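Local coordinates for protein BIFUNCTIONAL PROTEIN Proline utilization A (PutA) (Corynebacterium freiburgense, PDB 5UX5) that probably catalyses both steps of proline oxidation to glutamate, using an FAD-dependent proline dehydrogenase and an NAD-dependent aldehyde dehydrogenase joined in one chain, at residues L574-V588 and V907-P921. Numbering follows the deposited sequence.
Sequences LNTPGHSKFTPHNLV and VAQLGTWEDIESDVP
K581 and T583 pair with E914 and T912 as hydrogen-bonded partners of an antiparallel strand pair, each closed by two backbone bonds; T583 N to T912 O, for example, spans 2.9 Å. Beyond either end the pairing goes on with single bonds, I916 N giving its hydrogen to H579 O and H585 N to L910 O at 3.1 Å.

F582 and W913, a non-hydrogen-bonded pair, share one face of the strands. F582 CB sits over the indole, 3.5 Å from the centroid of its six-membered ring, while the phenyl ring lies obliquely to the five-membered ring, planes 48° apart. The indole's rotation is fixed within its own segment, since W913 NE1 donates to A908 O at 3.1 Å, close to the ring plane. L574 brings CD2 to 3.8 Å from W913 CZ2 and reaches over a face of the F582 ring. Farther along, G911 CA packs over the H585 imidazole, 3.7 Å from its centroid.

On the other face K581 and E914 run side by side; the lysine chain bends at chi3 (66°), and K581 NZ makes a long salt bridge to E914 OE2, 3.6 Å. Beyond the strand ends, S918 OG bonds R940.

Strand 580-591 continues into a mixed sheet, probably the Rossmann-type NAD-binding sheet of the aldehyde dehydrogenase half, running parallel to 614-618 and 666-670; the NAD lies about 13 Å from the V588 side chain. Strand 911-915 is added antiparallel to its start. Helix 599-611 packs on L910 and V588, R1050 makes a cation-pi contact with W913, and helix 936-953 lies against H579, V920 and P921.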
# COMPACT_ATOMS: atom_id res chain seq x y z
N LEU A 574 -2.74 29.45 5.19
CA LEU A 574 -1.93 30.58 4.73
C LEU A 574 -2.19 31.84 5.56
O LEU A 574 -1.29 32.65 5.77
CB LEU A 574 -2.21 30.89 3.26
CG LEU A 574 -1.70 29.99 2.14
CD1 LEU A 574 -2.38 30.43 0.85
CD2 LEU A 574 -0.18 30.11 2.02
N ASN A 575 -3.44 32.05 5.97
CA ASN A 575 -3.82 33.24 6.72
C ASN A 575 -3.61 33.09 8.20
O ASN A 575 -4.06 33.95 8.96
CB ASN A 575 -5.27 33.60 6.42
CG ASN A 575 -5.46 34.09 5.01
OD1 ASN A 575 -4.57 34.75 4.44
ND2 ASN A 575 -6.60 33.75 4.42
N THR A 576 -2.95 32.02 8.62
CA THR A 576 -2.69 31.79 10.03
C THR A 576 -1.92 32.99 10.60
O THR A 576 -1.11 33.60 9.89
CB THR A 576 -1.90 30.48 10.19
OG1 THR A 576 -1.85 30.08 11.55
CG2 THR A 576 -0.48 30.65 9.70
N PRO A 577 -2.23 33.44 11.81
CA PRO A 577 -1.58 34.65 12.31
C PRO A 577 -0.10 34.41 12.56
O PRO A 577 0.29 33.40 13.15
CB PRO A 577 -2.33 34.96 13.62
CG PRO A 577 -2.87 33.63 14.06
CD PRO A 577 -3.13 32.83 12.81
N GLY A 578 0.70 35.38 12.15
CA GLY A 578 2.13 35.19 12.15
C GLY A 578 2.84 36.47 11.75
O GLY A 578 2.30 37.56 11.90
N HIS A 579 4.05 36.31 11.23
CA HIS A 579 4.95 37.44 11.04
C HIS A 579 5.28 37.72 9.59
O HIS A 579 6.11 38.61 9.32
CB HIS A 579 6.21 37.18 11.86
CG HIS A 579 5.92 36.97 13.31
ND1 HIS A 579 5.69 38.02 14.18
CD2 HIS A 579 5.74 35.84 14.03
CE1 HIS A 579 5.44 37.54 15.39
NE2 HIS A 579 5.44 36.22 15.32
N SER A 580 4.62 37.05 8.64
CA SER A 580 4.79 37.28 7.21
C SER A 580 3.44 37.20 6.53
O SER A 580 2.49 36.62 7.05
CB SER A 580 5.74 36.27 6.60
OG SER A 580 5.61 35.01 7.25
N LYS A 581 3.36 37.78 5.34
CA LYS A 581 2.12 37.81 4.57
C LYS A 581 2.36 37.23 3.18
O LYS A 581 3.35 37.57 2.52
CB LYS A 581 1.54 39.24 4.45
CG LYS A 581 0.22 39.29 3.67
CD LYS A 581 -0.41 40.68 3.54
CE LYS A 581 0.40 41.65 2.71
NZ LYS A 581 -0.32 42.93 2.46
N PHE A 582 1.43 36.39 2.73
CA PHE A 582 1.56 35.69 1.46
C PHE A 582 0.78 36.42 0.38
O PHE A 582 -0.32 36.93 0.62
CB PHE A 582 1.07 34.25 1.61
CG PHE A 582 1.06 33.45 0.34
CD1 PHE A 582 2.25 32.94 -0.19
CD2 PHE A 582 -0.14 33.15 -0.29
CE1 PHE A 582 2.25 32.16 -1.34
CE2 PHE A 582 -0.15 32.38 -1.45
CZ PHE A 582 1.06 31.88 -1.97
N THR A 583 1.37 36.51 -0.81
CA THR A 583 0.70 37.07 -1.98
C THR A 583 0.80 36.05 -3.10
O THR A 583 1.93 35.77 -3.58
CB THR A 583 1.32 38.40 -2.38
OG1 THR A 583 1.20 39.31 -1.28
CG2 THR A 583 0.62 38.98 -3.62
N PRO A 584 -0.31 35.48 -3.55
CA PRO A 584 -0.24 34.44 -4.59
C PRO A 584 0.18 34.97 -5.94
O PRO A 584 -0.00 36.14 -6.28
CB PRO A 584 -1.67 33.90 -4.66
CG PRO A 584 -2.54 35.03 -4.13
CD PRO A 584 -1.68 35.67 -3.04
N HIS A 585 0.78 34.07 -6.72
CA HIS A 585 0.92 34.20 -8.16
C HIS A 585 -0.44 34.47 -8.80
O HIS A 585 -1.49 34.13 -8.23
CB HIS A 585 1.50 32.90 -8.75
CG HIS A 585 2.90 32.59 -8.33
ND1 HIS A 585 3.37 31.30 -8.26
CD2 HIS A 585 3.94 33.40 -8.02
CE1 HIS A 585 4.64 31.32 -7.89
NE2 HIS A 585 5.01 32.58 -7.74
N ASN A 586 -0.44 35.03 -10.01
CA ASN A 586 -1.68 35.15 -10.77
C ASN A 586 -1.99 33.92 -11.61
O ASN A 586 -3.17 33.57 -11.76
CB ASN A 586 -1.59 36.39 -11.64
CG ASN A 586 -1.57 37.65 -10.81
OD1 ASN A 586 -2.15 37.69 -9.72
ND2 ASN A 586 -0.90 38.69 -11.30
N LEU A 587 -0.97 33.24 -12.14
CA LEU A 587 -1.15 32.17 -13.12
C LEU A 587 -0.04 31.14 -12.96
O LEU A 587 1.14 31.50 -12.97
CB LEU A 587 -1.14 32.73 -14.55
CG LEU A 587 -1.22 31.83 -15.79
CD1 LEU A 587 -2.46 30.92 -15.83
CD2 LEU A 587 -1.18 32.70 -17.03
N VAL A 588 -0.42 29.87 -12.81
CA VAL A 588 0.51 28.76 -12.80
C VAL A 588 0.20 27.83 -13.96
O VAL A 588 -0.97 27.56 -14.24
CB VAL A 588 0.44 27.99 -11.47
CG1 VAL A 588 1.30 26.73 -11.57
CG2 VAL A 588 0.88 28.89 -10.31
N VAL A 907 1.60 24.43 -1.21
CA VAL A 907 0.81 25.59 -1.62
C VAL A 907 1.57 26.89 -1.40
O VAL A 907 1.60 27.77 -2.27
CB VAL A 907 -0.53 25.60 -0.87
CG1 VAL A 907 -1.18 26.96 -1.04
CG2 VAL A 907 -1.43 24.46 -1.37
N ALA A 908 2.22 27.04 -0.24
CA ALA A 908 2.91 28.28 0.11
C ALA A 908 4.04 28.67 -0.86
O ALA A 908 4.51 29.81 -0.79
CB ALA A 908 3.46 28.18 1.53
N GLN A 909 4.49 27.77 -1.74
CA GLN A 909 5.48 28.14 -2.75
C GLN A 909 4.89 28.93 -3.90
O GLN A 909 5.64 29.56 -4.65
CB GLN A 909 6.18 26.92 -3.33
CG GLN A 909 6.94 26.08 -2.36
CD GLN A 909 7.70 24.95 -3.02
OE1 GLN A 909 8.77 24.56 -2.57
NE2 GLN A 909 7.13 24.40 -4.09
N LEU A 910 3.58 28.86 -4.09
CA LEU A 910 2.98 29.41 -5.30
C LEU A 910 2.66 30.89 -5.13
O LEU A 910 1.57 31.38 -5.42
CB LEU A 910 1.76 28.59 -5.71
CG LEU A 910 2.14 27.13 -6.05
CD1 LEU A 910 0.98 26.36 -6.61
CD2 LEU A 910 3.35 27.06 -7.02
N GLY A 911 3.66 31.61 -4.67
CA GLY A 911 3.51 33.03 -4.44
C GLY A 911 4.78 33.58 -3.86
O GLY A 911 5.86 33.00 -4.00
N THR A 912 4.65 34.71 -3.17
CA THR A 912 5.79 35.36 -2.56
C THR A 912 5.42 35.81 -1.17
O THR A 912 4.26 36.13 -0.92
CB THR A 912 6.25 36.55 -3.40
OG1 THR A 912 5.10 37.33 -3.77
CG2 THR A 912 6.97 36.06 -4.65
N TRP A 913 6.40 35.83 -0.26
CA TRP A 913 6.19 36.22 1.12
C TRP A 913 6.95 37.50 1.44
O TRP A 913 8.04 37.75 0.90
CB TRP A 913 6.63 35.11 2.09
CG TRP A 913 5.75 33.90 2.07
CD1 TRP A 913 5.79 32.88 1.17
CD2 TRP A 913 4.68 33.58 2.97
NE1 TRP A 913 4.83 31.94 1.46
CE2 TRP A 913 4.13 32.35 2.55
CE3 TRP A 913 4.12 34.23 4.08
CZ2 TRP A 913 3.04 31.75 3.20
CZ3 TRP A 913 3.06 33.63 4.74
CH2 TRP A 913 2.53 32.40 4.30
N GLU A 914 6.39 38.30 2.35
CA GLU A 914 7.02 39.52 2.81
C GLU A 914 6.92 39.64 4.32
O GLU A 914 5.92 39.23 4.91
CB GLU A 914 6.38 40.75 2.17
CG GLU A 914 4.91 40.99 2.54
CD GLU A 914 4.31 42.22 1.85
OE1 GLU A 914 5.03 43.21 1.62
OE2 GLU A 914 3.11 42.20 1.53
N ASP A 915 7.95 40.20 4.94
CA ASP A 915 7.84 40.53 6.36
C ASP A 915 6.72 41.56 6.59
O ASP A 915 6.47 42.43 5.75
CB ASP A 915 9.17 41.07 6.88
CG ASP A 915 10.19 39.98 7.17
OD1 ASP A 915 9.82 38.95 7.75
OD2 ASP A 915 11.37 40.14 6.82
N ILE A 916 6.01 41.43 7.72
CA ILE A 916 5.06 42.44 8.17
C ILE A 916 5.47 42.92 9.56
O ILE A 916 6.33 42.35 10.22
CB ILE A 916 3.60 41.94 8.19
CG1 ILE A 916 3.39 40.78 9.16
CG2 ILE A 916 3.10 41.60 6.80
CD1 ILE A 916 1.96 40.20 9.05
N GLU A 917 4.87 44.03 9.98
CA GLU A 917 5.07 44.54 11.33
C GLU A 917 4.25 43.71 12.30
O GLU A 917 3.06 43.46 12.07
CB GLU A 917 4.70 46.00 11.42
CG GLU A 917 5.39 46.84 10.37
CD GLU A 917 5.49 48.29 10.79
OE1 GLU A 917 6.42 48.98 10.31
OE2 GLU A 917 4.63 48.73 11.60
N SER A 918 4.90 43.24 13.36
CA SER A 918 4.21 42.42 14.34
C SER A 918 4.99 42.51 15.63
O SER A 918 6.16 42.87 15.65
CB SER A 918 4.10 40.97 13.87
OG SER A 918 5.40 40.39 13.76
N ASP A 919 4.34 42.13 16.72
CA ASP A 919 5.04 42.10 17.98
C ASP A 919 5.49 40.67 18.23
O ASP A 919 4.69 39.74 18.13
CB ASP A 919 4.19 42.65 19.12
CG ASP A 919 4.46 44.14 19.37
OD1 ASP A 919 5.56 44.46 19.90
OD2 ASP A 919 3.58 44.97 19.07
N VAL A 920 6.77 40.52 18.51
CA VAL A 920 7.39 39.23 18.79
C VAL A 920 7.12 38.85 20.24
O VAL A 920 7.21 39.71 21.13
CB VAL A 920 8.89 39.29 18.50
CG1 VAL A 920 9.56 37.99 18.92
CG2 VAL A 920 9.12 39.56 17.04
N PRO A 921 6.76 37.61 20.53
CA PRO A 921 6.59 37.20 21.93
C PRO A 921 7.94 37.06 22.62
O PRO A 921 9.01 37.06 22.00
CB PRO A 921 5.89 35.86 21.83
CG PRO A 921 6.34 35.31 20.51
CD PRO A 921 6.52 36.50 19.59